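Local atomic coordinates of cystatin-F (PDB entry 2CH9), a protein that inhibits papain and cathepsin L, though less tightly than other cystatins, may take part in immune regulation, and forms a disulfide-linked homodimer. Residues L31-Y36 / S107-V112. Numbering follows the deposited sequence.
Sequences LQAARY and SEVWVV
Val109 meets Ala33 and Tyr36 where the helix of the cystatin fold rests against its antiparallel sheet, and the encounter illustrates how a helix can be seated on a strand largely through apolar side chains. The first shell is small. CG1 of Val109 reaches the methyl of Ala33, with CG1 and CB 3.9 Å apart, and also touches the tyrosine ring at CD2. Its other branch, CG2, lies against the helix backbone instead, 3.5 Å from the carbonyl O of Ala33. The fork is set by chi1 of 177°, which places CG1 anti to the backbone N and leaves CG2 anti to the carbonyl carbon, so that both branches meet Ala33 while CG1 alone also reaches the Tyr36 ring. Two residues along the strand, on the same side, Val111 offers CG2 to Tyr36 CE2 at 4.2 Å; both valines approach the ring obliquely.

No hydrogen bond joins the segments, whose axes pass 8.5 Å apart with an angle of 115° between their directions. The short side chain of Ala33 lets the backbones come close, its CA lying 6.0 Å from CA of Val109. This helix face continues over adjacent strands: Ala33 also packs on Tyr69 and Leu71, while Tyr36 touches Val120 and stacks with Phe118. Backbone hydrogen bonds tie Val109 to Tyr69 and Val111 to Leu67, holding the two valines in the sheet. On the helix, the Ala33 carbonyl accepts a bond from the hydroxyl of Ser37, which is also hydrogen-bonded to Ser107 OG, a polar link beside the apolar patch. The Tyr36 ring has a further neighbour from one turn earlier in the helix: Gln32 NE2 sits 3.3 Å above the plane of one face, displaced toward the rim.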
ATOM      1  N   LEU A  31      -6.508   1.712 -16.312  1.00 55.14           N
ATOM      2  CA  LEU A  31      -7.395   2.776 -16.752  1.00 55.76           C
ATOM      3  C   LEU A  31      -8.717   2.758 -15.981  1.00 56.07           C
ATOM      4  O   LEU A  31      -9.222   3.817 -15.591  1.00 56.74           O
ATOM      5  CB  LEU A  31      -7.647   2.699 -18.261  1.00 55.52           C
ATOM      6  CG  LEU A  31      -6.405   2.878 -19.142  1.00 55.98           C
ATOM      7  CD1 LEU A  31      -6.725   2.482 -20.567  1.00 56.70           C
ATOM      8  CD2 LEU A  31      -5.858   4.298 -19.099  1.00 55.14           C
ATOM      9  N   GLN A  32      -9.257   1.561 -15.754  1.00 56.01           N
ATOM     10  CA  GLN A  32     -10.492   1.406 -14.995  1.00 56.38           C
ATOM     11  C   GLN A  32     -10.268   1.771 -13.527  1.00 56.19           C
ATOM     12  O   GLN A  32     -11.132   2.361 -12.899  1.00 55.76           O
ATOM     13  CB  GLN A  32     -11.049  -0.012 -15.125  1.00 56.83           C
ATOM     14  CG  GLN A  32     -12.377  -0.233 -14.400  1.00 59.70           C
ATOM     15  CD  GLN A  32     -13.504   0.700 -14.895  1.00 63.87           C
ATOM     16  OE1 GLN A  32     -14.001   0.548 -16.018  1.00 66.87           O
ATOM     17  NE2 GLN A  32     -13.907   1.661 -14.053  1.00 63.39           N
ATOM     18  N   ALA A  33      -9.097   1.437 -12.987  1.00 55.63           N
ATOM     19  CA  ALA A  33      -8.790   1.770 -11.595  1.00 54.81           C
ATOM     20  C   ALA A  33      -8.701   3.292 -11.384  1.00 54.73           C
ATOM     21  O   ALA A  33      -9.176   3.819 -10.370  1.00 55.74           O
ATOM     22  CB  ALA A  33      -7.506   1.055 -11.139  1.00 54.36           C
ATOM     23  N   ALA A  34      -8.111   3.992 -12.349  1.00 54.82           N
ATOM     24  CA  ALA A  34      -8.037   5.453 -12.315  1.00 54.33           C
ATOM     25  C   ALA A  34      -9.424   6.099 -12.398  1.00 54.21           C
ATOM     26  O   ALA A  34      -9.651   7.146 -11.788  1.00 54.61           O
ATOM     27  CB  ALA A  34      -7.145   5.970 -13.432  1.00 54.13           C
ATOM     28  N   ARG A  35     -10.337   5.482 -13.151  1.00 53.39           N
ATOM     29  CA  ARG A  35     -11.740   5.918 -13.172  1.00 53.18           C
ATOM     30  C   ARG A  35     -12.416   5.726 -11.816  1.00 53.18           C
ATOM     31  O   ARG A  35     -13.125   6.620 -11.338  1.00 52.98           O
ATOM     32  CB  ARG A  35     -12.536   5.200 -14.279  1.00 53.04           C
ATOM     33  CG  ARG A  35     -14.036   5.527 -14.320  1.00 54.58           C
ATOM     34  CD  ARG A  35     -14.331   7.047 -14.460  1.00 54.79           C
ATOM     35  NE  ARG A  35     -13.709   7.626 -15.648  1.00 54.25           N
ATOM     36  CZ  ARG A  35     -14.193   7.537 -16.888  1.00 54.40           C
ATOM     37  NH1 ARG A  35     -15.332   6.899 -17.137  1.00 50.60           N
ATOM     38  NH2 ARG A  35     -13.522   8.091 -17.890  1.00 54.47           N
ATOM     39  N   TYR A  36     -12.219   4.567 -11.192  1.00 52.95           N
ATOM     40  CA  TYR A  36     -12.730   4.379  -9.829  1.00 53.33           C
ATOM     41  C   TYR A  36     -12.229   5.451  -8.860  1.00 52.79           C
ATOM     42  O   TYR A  36     -12.989   5.954  -8.021  1.00 51.79           O
ATOM     43  CB  TYR A  36     -12.369   3.012  -9.290  1.00 53.18           C
ATOM     44  CG  TYR A  36     -13.073   1.896  -9.985  1.00 55.29           C
ATOM     45  CD1 TYR A  36     -14.427   1.996 -10.321  1.00 55.89           C
ATOM     46  CD2 TYR A  36     -12.406   0.709 -10.268  1.00 54.58           C
ATOM     47  CE1 TYR A  36     -15.083   0.934 -10.958  1.00 57.43           C
ATOM     48  CE2 TYR A  36     -13.044  -0.344 -10.904  1.00 55.48           C
ATOM     49  CZ  TYR A  36     -14.375  -0.228 -11.237  1.00 54.92           C
ATOM     50  OH  TYR A  36     -14.992  -1.282 -11.853  1.00 56.25           O
ATOM     51  N   SER A 107      -3.672   7.025  -5.342  1.00 55.13           N
ATOM     52  CA  SER A 107      -4.735   6.145  -4.931  1.00 55.60           C
ATOM     53  C   SER A 107      -4.331   4.674  -4.867  1.00 55.49           C
ATOM     54  O   SER A 107      -3.391   4.227  -5.548  1.00 55.16           O
ATOM     55  CB  SER A 107      -5.952   6.305  -5.846  1.00 56.37           C
ATOM     56  OG  SER A 107      -5.689   5.736  -7.109  1.00 58.70           O
ATOM     57  N   GLU A 108      -5.056   3.936  -4.028  1.00 55.04           N
ATOM     58  CA  GLU A 108      -5.026   2.479  -4.046  1.00 54.24           C
ATOM     59  C   GLU A 108      -6.441   2.026  -4.319  1.00 53.86           C
ATOM     60  O   GLU A 108      -7.394   2.540  -3.720  1.00 53.23           O
ATOM     61  CB  GLU A 108      -4.485   1.927  -2.731  1.00 54.44           C
ATOM     62  CG  GLU A 108      -2.994   2.195  -2.594  1.00 55.64           C
ATOM     63  CD  GLU A 108      -2.397   1.860  -1.248  1.00 56.85           C
ATOM     64  OE1 GLU A 108      -3.104   1.373  -0.322  1.00 59.05           O
ATOM     65  OE2 GLU A 108      -1.179   2.098  -1.114  1.00 58.37           O
ATOM     66  N   VAL A 109      -6.571   1.091  -5.254  1.00 53.13           N
ATOM     67  CA  VAL A 109      -7.853   0.622  -5.741  1.00 52.67           C
ATOM     68  C   VAL A 109      -7.770  -0.895  -5.767  1.00 52.91           C
ATOM     69  O   VAL A 109      -6.870  -1.469  -6.412  1.00 52.12           O
ATOM     70  CB  VAL A 109      -8.104   1.105  -7.193  1.00 53.26           C
ATOM     71  CG1 VAL A 109      -9.406   0.550  -7.728  1.00 53.01           C
ATOM     72  CG2 VAL A 109      -8.077   2.635  -7.281  1.00 53.68           C
ATOM     73  N   TRP A 110      -8.690  -1.546  -5.065  1.00 51.85           N
ATOM     74  CA  TRP A 110      -8.716  -3.003  -4.992  1.00 52.20           C
ATOM     75  C   TRP A 110      -9.860  -3.518  -5.849  1.00 52.06           C
ATOM     76  O   TRP A 110     -11.019  -3.139  -5.634  1.00 51.57           O
ATOM     77  CB  TRP A 110      -8.884  -3.463  -3.537  1.00 52.88           C
ATOM     78  CG  TRP A 110      -8.809  -4.967  -3.342  1.00 53.32           C
ATOM     79  CD1 TRP A 110      -7.829  -5.822  -3.800  1.00 53.45           C
ATOM     80  CD2 TRP A 110      -9.739  -5.781  -2.620  1.00 54.10           C
ATOM     81  NE1 TRP A 110      -8.105  -7.109  -3.410  1.00 51.92           N
ATOM     82  CE2 TRP A 110      -9.267  -7.116  -2.685  1.00 54.64           C
ATOM     83  CE3 TRP A 110     -10.914  -5.511  -1.912  1.00 53.67           C
ATOM     84  CZ2 TRP A 110      -9.945  -8.181  -2.076  1.00 53.07           C
ATOM     85  CZ3 TRP A 110     -11.585  -6.564  -1.315  1.00 54.19           C
ATOM     86  CH2 TRP A 110     -11.094  -7.888  -1.399  1.00 54.09           C
ATOM     87  N   VAL A 111      -9.541  -4.351  -6.835  1.00 51.28           N
ATOM     88  CA  VAL A 111     -10.558  -4.833  -7.772  1.00 52.00           C
ATOM     89  C   VAL A 111     -10.580  -6.353  -7.763  1.00 52.56           C
ATOM     90  O   VAL A 111      -9.532  -6.995  -7.915  1.00 53.07           O
ATOM     91  CB  VAL A 111     -10.320  -4.301  -9.207  1.00 51.48           C
ATOM     92  CG1 VAL A 111     -11.465  -4.698 -10.143  1.00 50.43           C
ATOM     93  CG2 VAL A 111     -10.142  -2.786  -9.186  1.00 51.43           C
ATOM     94  N   VAL A 112     -11.762  -6.920  -7.538  1.00 52.81           N
ATOM     95  CA  VAL A 112     -11.945  -8.364  -7.630  1.00 53.25           C
ATOM     96  C   VAL A 112     -12.988  -8.675  -8.723  1.00 53.94           C
ATOM     97  O   VAL A 112     -14.180  -8.810  -8.428  1.00 54.15           O
ATOM     98  CB  VAL A 112     -12.322  -9.007  -6.273  1.00 53.34           C
ATOM     99  CG1 VAL A 112     -12.173 -10.512  -6.353  1.00 53.03           C
ATOM    100  CG2 VAL A 112     -11.428  -8.473  -5.157  1.00 51.57           C
TER